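Local coordinates for nitrate transport protein (Xanthomonas axonopodis pv. citri, PDB 3KSX), which probably captures alkanesulfonates in the periplasm as the binding protein of an ABC-type uptake system, and was crystallised with the sulfonate buffer MOPS bound, at residues A[171-175]-A[176-180]; A[184-187]-A[188-191]; A[190-194]-A[195-199]. All coordinates share one frame; numbering follows the deposited sequence.

Contact 1: A[171-175]-A[176-180]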
loop_
_atom_site.group_PDB
_atom_site.type_symbol
_atom_site.label_atom_id
_atom_site.label_comp_id
_atom_site.label_asym_id
_atom_site.label_seq_id
_atom_site.Cartn_x
_atom_site.Cartn_y
_atom_site.Cartn_z
ATOM N N ARG A 171 3.802 -8.311 -13.442
ATOM C CA ARG A 171 4.804 -7.666 -14.291
ATOM C C ARG A 171 5.182 -8.664 -15.328
ATOM O O ARG A 171 5.402 -8.300 -16.446
ATOM C CB ARG A 171 6.063 -7.383 -13.484
ATOM C CG ARG A 171 7.271 -7.054 -14.360
ATOM C CD ARG A 171 7.185 -5.609 -14.696
ATOM N NE ARG A 171 8.112 -5.199 -15.797
ATOM C CZ ARG A 171 7.851 -5.323 -17.110
ATOM N NH1 ARG A 171 6.734 -5.898 -17.524
ATOM N NH2 ARG A 171 8.713 -4.869 -18.015
ATOM N N ALA A 172 5.205 -9.941 -14.967
ATOM C CA ALA A 172 5.659 -10.954 -15.952
ATOM C C ALA A 172 4.590 -11.202 -16.983
ATOM O O ALA A 172 4.932 -11.346 -18.190
ATOM C CB ALA A 172 6.112 -12.211 -15.309
ATOM N N ALA A 173 3.307 -11.246 -16.549
ATOM C CA ALA A 173 2.161 -11.370 -17.487
ATOM C C ALA A 173 2.095 -10.172 -18.449
ATOM O O ALA A 173 1.774 -10.311 -19.647
ATOM C CB ALA A 173 0.864 -11.492 -16.716
ATOM N N PHE A 174 2.387 -9.005 -17.920
ATOM C CA PHE A 174 2.410 -7.737 -18.717
ATOM C C PHE A 174 3.527 -7.865 -19.775
ATOM O O PHE A 174 3.255 -7.612 -20.942
ATOM C CB PHE A 174 2.701 -6.520 -17.794
ATOM C CG PHE A 174 2.460 -5.159 -18.420
ATOM C CD1 PHE A 174 3.501 -4.491 -19.068
ATOM C CD2 PHE A 174 1.217 -4.526 -18.316
ATOM C CE1 PHE A 174 3.275 -3.252 -19.608
ATOM C CE2 PHE A 174 0.998 -3.315 -18.897
ATOM C CZ PHE A 174 2.057 -2.684 -19.538
ATOM N N ALA A 175 4.738 -8.261 -19.357
ATOM C CA ALA A 175 5.915 -8.481 -20.283
ATOM C C ALA A 175 5.611 -9.486 -21.364
ATOM O O ALA A 175 6.068 -9.330 -22.506
ATOM C CB ALA A 175 7.171 -8.888 -19.549
ATOM N N ALA A 176 4.818 -10.477 -21.038
ATOM C CA ALA A 176 4.456 -11.526 -21.951
ATOM C C ALA A 176 3.237 -11.235 -22.825
ATOM O O ALA A 176 2.846 -12.064 -23.598
ATOM C CB ALA A 176 4.279 -12.849 -21.135
ATOM N N GLY A 177 2.574 -10.094 -22.683
ATOM C CA GLY A 177 1.447 -9.719 -23.579
ATOM C C GLY A 177 0.121 -10.343 -23.188
ATOM O O GLY A 177 -0.823 -10.348 -23.949
ATOM N N GLN A 178 0.034 -10.808 -21.960
ATOM C CA GLN A 178 -1.170 -11.533 -21.455
ATOM C C GLN A 178 -2.238 -10.592 -20.790
ATOM O O GLN A 178 -3.304 -11.041 -20.412
ATOM C CB GLN A 178 -0.728 -12.558 -20.419
ATOM C CG GLN A 178 0.262 -13.615 -21.002
ATOM C CD GLN A 178 0.829 -14.514 -19.981
ATOM O OE1 GLN A 178 1.507 -14.074 -19.030
ATOM N NE2 GLN A 178 0.631 -15.816 -20.189
ATOM N N VAL A 179 -1.905 -9.327 -20.591
ATOM C CA VAL A 179 -2.869 -8.438 -19.935
ATOM C C VAL A 179 -3.048 -7.139 -20.747
ATOM O O VAL A 179 -2.142 -6.665 -21.451
ATOM C CB VAL A 179 -2.444 -8.089 -18.477
ATOM C CG1 VAL A 179 -1.880 -9.284 -17.756
ATOM C CG2 VAL A 179 -1.405 -7.082 -18.539
ATOM N N ASP A 180 -4.236 -6.568 -20.650
ATOM C CA ASP A 180 -4.556 -5.389 -21.425
ATOM C C ASP A 180 -4.212 -4.174 -20.607
ATOM O O ASP A 180 -3.868 -3.113 -21.175
ATOM C CB ASP A 180 -6.063 -5.445 -21.790
ATOM C CG ASP A 180 -6.407 -6.610 -22.731
ATOM O OD1 ASP A 180 -5.836 -6.719 -23.844
ATOM O OD2 ASP A 180 -7.322 -7.379 -22.438
HETATM O O HOH W 1 0.438 -7.319 -21.678
#

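Contact 2: A[184-187]-A[188-191]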
loop_
_atom_site.group_PDB
_atom_site.type_symbol
_atom_site.label_atom_id
_atom_site.label_comp_id
_atom_site.label_asym_id
_atom_site.label_seq_id
_atom_site.Cartn_x
_atom_site.Cartn_y
_atom_site.Cartn_z
ATOM N N ILE A 184 -1.589 -0.820 -10.612
ATOM C CA ILE A 184 -0.306 -1.013 -9.822
ATOM C C ILE A 184 0.201 0.304 -9.276
ATOM O O ILE A 184 -0.297 1.346 -9.639
ATOM C CB ILE A 184 0.791 -1.738 -10.690
ATOM C CG1 ILE A 184 1.973 -2.280 -9.857
ATOM C CG2 ILE A 184 1.333 -0.794 -11.838
ATOM C CD1 ILE A 184 1.589 -3.293 -8.756
ATOM N N TRP A 185 1.165 0.258 -8.399
ATOM C CA TRP A 185 1.661 1.484 -7.788
ATOM C C TRP A 185 3.151 1.617 -8.151
ATOM O O TRP A 185 3.703 0.770 -8.847
ATOM C CB TRP A 185 1.420 1.357 -6.275
ATOM C CG TRP A 185 1.712 0.004 -5.699
ATOM C CD1 TRP A 185 2.884 -0.452 -5.223
ATOM C CD2 TRP A 185 0.768 -1.088 -5.560
ATOM N NE1 TRP A 185 2.746 -1.747 -4.795
ATOM C CE2 TRP A 185 1.470 -2.177 -5.022
ATOM C CE3 TRP A 185 -0.581 -1.241 -5.868
ATOM C CZ2 TRP A 185 0.849 -3.374 -4.676
ATOM C CZ3 TRP A 185 -1.177 -2.477 -5.604
ATOM C CH2 TRP A 185 -0.452 -3.532 -5.034
ATOM N N ASP A 186 3.784 2.702 -7.700
ATOM C CA ASP A 186 5.237 2.860 -7.711
ATOM C C ASP A 186 5.940 1.806 -6.833
ATOM O O ASP A 186 5.446 1.442 -5.744
ATOM C CB ASP A 186 5.660 4.250 -7.242
ATOM C CG ASP A 186 5.913 5.197 -8.370
ATOM O OD1 ASP A 186 6.279 4.759 -9.481
ATOM O OD2 ASP A 186 5.706 6.398 -8.153
ATOM N N PRO A 187 7.105 1.337 -7.283
ATOM C CA PRO A 187 7.902 1.907 -8.410
ATOM C C PRO A 187 7.664 1.309 -9.798
ATOM O O PRO A 187 8.322 1.739 -10.736
ATOM C CB PRO A 187 9.342 1.583 -7.972
ATOM C CG PRO A 187 9.145 0.107 -7.384
ATOM C CD PRO A 187 7.828 0.242 -6.581
ATOM N N TRP A 188 6.777 0.319 -9.913
ATOM C CA TRP A 188 6.441 -0.295 -11.216
ATOM C C TRP A 188 5.919 0.769 -12.190
ATOM O O TRP A 188 6.366 0.820 -13.319
ATOM C CB TRP A 188 5.438 -1.439 -11.064
ATOM C CG TRP A 188 5.773 -2.380 -9.913
ATOM C CD1 TRP A 188 5.384 -2.263 -8.568
ATOM C CD2 TRP A 188 6.533 -3.571 -10.000
ATOM N NE1 TRP A 188 5.892 -3.306 -7.839
ATOM C CE2 TRP A 188 6.596 -4.131 -8.685
ATOM C CE3 TRP A 188 7.183 -4.210 -11.041
ATOM C CZ2 TRP A 188 7.266 -5.330 -8.408
ATOM C CZ3 TRP A 188 7.887 -5.417 -10.763
ATOM C CH2 TRP A 188 7.917 -5.961 -9.457
ATOM N N TYR A 189 5.006 1.646 -11.769
ATOM C CA TYR A 189 4.600 2.785 -12.581
ATOM C C TYR A 189 5.795 3.551 -13.187
ATOM O O TYR A 189 5.930 3.722 -14.420
ATOM C CB TYR A 189 3.736 3.715 -11.704
ATOM C CG TYR A 189 3.506 5.052 -12.239
ATOM C CD1 TYR A 189 3.257 5.250 -13.608
ATOM C CD2 TYR A 189 3.440 6.146 -11.389
ATOM C CE1 TYR A 189 3.027 6.515 -14.106
ATOM C CE2 TYR A 189 3.184 7.397 -11.861
ATOM C CZ TYR A 189 2.998 7.590 -13.231
ATOM O OH TYR A 189 2.746 8.863 -13.717
ATOM N N SER A 190 6.670 4.002 -12.325
ATOM C CA SER A 190 7.773 4.862 -12.847
ATOM C C SER A 190 8.700 4.067 -13.755
ATOM O O SER A 190 9.127 4.590 -14.797
ATOM C CB SER A 190 8.539 5.503 -11.694
ATOM O OG SER A 190 7.715 6.428 -10.959
ATOM N N ALA A 191 9.010 2.826 -13.355
ATOM C CA ALA A 191 9.979 1.913 -14.052
ATOM C C ALA A 191 9.480 1.637 -15.475
ATOM O O ALA A 191 10.226 1.844 -16.442
ATOM C CB ALA A 191 10.157 0.561 -13.240
#

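Contact 3: A[190-194]-A[195-199]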
loop_
_atom_site.group_PDB
_atom_site.type_symbol
_atom_site.label_atom_id
_atom_site.label_comp_id
_atom_site.label_asym_id
_atom_site.label_seq_id
_atom_site.Cartn_x
_atom_site.Cartn_y
_atom_site.Cartn_z
ATOM N N SER A 190 6.670 4.002 -12.325
ATOM C CA SER A 190 7.773 4.862 -12.847
ATOM C C SER A 190 8.700 4.067 -13.755
ATOM O O SER A 190 9.127 4.590 -14.797
ATOM C CB SER A 190 8.539 5.503 -11.694
ATOM O OG SER A 190 7.715 6.428 -10.959
ATOM N N ALA A 191 9.010 2.826 -13.355
ATOM C CA ALA A 191 9.979 1.913 -14.052
ATOM C C ALA A 191 9.480 1.637 -15.475
ATOM O O ALA A 191 10.226 1.844 -16.442
ATOM C CB ALA A 191 10.157 0.561 -13.240
ATOM N N LEU A 192 8.214 1.222 -15.602
ATOM C CA LEU A 192 7.652 0.807 -16.892
ATOM C C LEU A 192 7.331 2.010 -17.822
ATOM O O LEU A 192 7.410 1.925 -19.047
ATOM C CB LEU A 192 6.400 -0.049 -16.646
ATOM C CG LEU A 192 6.624 -1.542 -16.415
ATOM C CD1 LEU A 192 7.301 -1.849 -15.119
ATOM C CD2 LEU A 192 5.288 -2.303 -16.436
ATOM N N THR A 193 6.958 3.151 -17.265
ATOM C CA THR A 193 6.656 4.301 -18.091
ATOM C C THR A 193 8.027 4.869 -18.569
ATOM O O THR A 193 8.160 5.363 -19.722
ATOM C CB THR A 193 5.764 5.361 -17.339
ATOM O OG1 THR A 193 6.383 5.724 -16.096
ATOM C CG2 THR A 193 4.404 4.773 -17.074
ATOM N N LEU A 194 9.073 4.754 -17.723
ATOM C CA LEU A 194 10.346 5.352 -18.124
ATOM C C LEU A 194 11.082 4.499 -19.150
ATOM O O LEU A 194 11.826 5.015 -20.047
ATOM C CB LEU A 194 11.249 5.638 -16.935
ATOM C CG LEU A 194 10.934 6.951 -16.169
ATOM C CD1 LEU A 194 11.835 7.001 -14.984
ATOM C CD2 LEU A 194 11.059 8.317 -16.939
ATOM N N ASP A 195 10.899 3.201 -19.074
ATOM C CA ASP A 195 11.637 2.337 -20.037
ATOM C C ASP A 195 10.833 2.061 -21.305
ATOM O O ASP A 195 11.322 1.309 -22.201
ATOM C CB ASP A 195 12.159 1.077 -19.339
ATOM C CG ASP A 195 11.104 -0.007 -19.124
ATOM O OD1 ASP A 195 9.937 0.121 -19.551
ATOM O OD2 ASP A 195 11.468 -1.034 -18.482
ATOM N N GLY A 196 9.668 2.686 -21.413
ATOM C CA GLY A 196 8.791 2.542 -22.599
ATOM C C GLY A 196 7.888 1.316 -22.685
ATOM O O GLY A 196 7.147 1.152 -23.663
ATOM N N SER A 197 7.850 0.547 -21.612
ATOM C CA SER A 197 6.975 -0.639 -21.514
ATOM C C SER A 197 5.458 -0.275 -21.463
ATOM O O SER A 197 4.579 -1.053 -21.953
ATOM C CB SER A 197 7.318 -1.429 -20.240
ATOM O OG SER A 197 8.554 -2.115 -20.311
ATOM N N ALA A 198 5.147 0.867 -20.860
ATOM C CA ALA A 198 3.768 1.265 -20.558
ATOM C C ALA A 198 3.472 2.757 -20.723
ATOM O O ALA A 198 4.399 3.625 -20.684
ATOM C CB ALA A 198 3.409 0.858 -19.108
ATOM N N ARG A 199 2.197 3.042 -20.962
ATOM C CA ARG A 199 1.642 4.394 -20.891
ATOM C C ARG A 199 0.751 4.472 -19.679
ATOM O O ARG A 199 0.080 3.504 -19.376
ATOM C CB ARG A 199 0.772 4.789 -22.114
ATOM C CG ARG A 199 1.580 5.059 -23.404
ATOM C CD ARG A 199 0.601 5.416 -24.503
ATOM N NE ARG A 199 -0.030 4.235 -25.106
ATOM C CZ ARG A 199 -1.343 3.952 -24.984
ATOM N NH1 ARG A 199 -2.187 4.703 -24.290
ATOM N NH2 ARG A 199 -1.822 2.906 -25.591
#

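Contact 1: A[171-175]-A[176-180]
V179 folds back over the last turn of helix 167-175 and divides its two methyls between two residues of that turn. CG1 rests on A173 CB at 3.7 Å, while CG2, wedged between its own backbone N and carbonyl carbon, reaches F174 CD2, also at 3.7 Å. The F174 side chain leaves the helix with CG anti to the backbone N (chi1 -168°) and crosses the valine at about a right angle; its ring also packs on L192 of helix 188-194. Q178 lies along the outer flank: its chain is extended beyond CG, and the amide oxygen OE1 lies over A173, 3.2 Å from its CA and next to its CB. Underneath, the backbone turns in a Schellman motif at G177, whose positive phi takes the chain out of the helix. Q178 N bonds to A173 O (2.9 Å), and G177 N meets F174 O at 3.1 Å from above the carbonyl plane. A water donates to both F174 O and V179 O. The carbonyls of A172, A173 and F174 are thus met by backbone N-H groups, that of F174 also by water, while V179 covers the turn with methyls: closure by backbone polarity and apolar contact.

Contact 2: A[184-187]-A[188-191]
D186 and S190 make the tightest polar contact: S190 OG donates to D186 OD1 at 2.7 Å, on the syn side and somewhat out of the carboxylate plane. The same oxygen takes S190 N at 3.0 Å, nearly along its C-O axis, so a single serine grips OD1 twice. The Y189 ring and this carboxylate cross obliquely, their planes 24° apart, with Y189 CB 3.5 Å from D186 OD1.

On the other flank W188 swings back toward the strand, its CG anti to the carbonyl carbon (chi1 -45°). This sets CD1 against I184 CG1 at 3.6 Å and brings W185 O to the indole edge, in the ring plane. The W188 edge also points toward the face of W185 in an offset edge-to-face pair, planes at 83° and five-membered centroids 5.9 Å apart. I184 CD1 sits over the centre of one face of the W185 ring.

D186 lies two residues before helix 188-194, at the switch from strand 181-185, and its carboxylate ties down the N-H and hydroxyl of S190; a cis peptide bond before P187 makes the corner. A191 N closes the first turn on P187 O at 2.9 Å, and Y189 N reaches W185 O in a weak bond.

Farther out, H270 ND1 binds D186 OD2, fixing the carboxylate from its second oxygen, and the H270 ring stacks on Y189. P167 and R171 of helix 167-175 pack against W188. The W185 side chain comes within about 3 Å, nearest atoms, of the bound MOPS, which puts this corner at the wall of the ligand site.

Contact 3: A[190-194]-A[195-199]
L192 and A198 supply the apolar part of this turn, facing each other with their CB atoms 4.0 Å apart. S197 CB adds to it, 3.9 Å from L192 CG, and both L192 and A198 continue into F174 of helix 167-175. One residue along, T193 lies against the A198 carbonyl: its CA-H points almost straight at A198 O (CA to O 3.5 Å, angle at H 171°), and CG2, anti to the carbonyl carbon of its own residue, flanks the same oxygen. The T193 hydroxyl is turned the other way and bonds to Y189 O, one turn back in the helix.

The backbone bonds follow the chain out of the helix. D195 N still makes a helical bond to A191 O at 3.0 Å. A198 N then returns to L192 O at 3.1 Å, but from above the carbonyl plane, 56° out of it. Between these two, G196 takes a positive phi and redirects the chain.

Side-chain hydrogen bonds centre on D195, whose carboxylate is folded back between its own N and carbonyl carbon (chi1 79°). Its OD1 accepts S197 N at 3.0 Å, nearly along the C-O axis, and S197 OG at 2.7 Å on the syn side; both donors come from the same face of the carboxylate. Two bonds to one oxygen hold the aspartate and the serine together across the glycine.

Beyond the turn, R199 anchors the new strand by its guanidinium, NH1 on L123 O and NE on S119 O. The bond from S197 N to D195 OD1 defines an Asx turn, here linking helix 188-194 to the edge strand 198-203 of a mixed five-stranded sheet.

All three contacts are local turns in one lobe, partly buried; contact 1 comes first in the chain, and contacts 2 and 3 overlap on helix 188-194, forming its two ends and sharing S190 and A191. Contact 2 lies nearest the centre of the chain, about 12 Å between centres, and none of its touching residues is exposed; contacts 1 and 3, at about 22 and 20 Å, carry exposed residues. R171 and F174 of helix 167-175 join them: R171 CB packs on W188 CZ3 at 3.8 Å, and F174 CZ on A198 CB at 3.8 Å. Both outer turns use a positive-phi glycine, contact 1 adding a water to its backbone bonds, contact 3 an aspartate, whereas contact 2 relies on aromatics and a carboxylate gripped by S190.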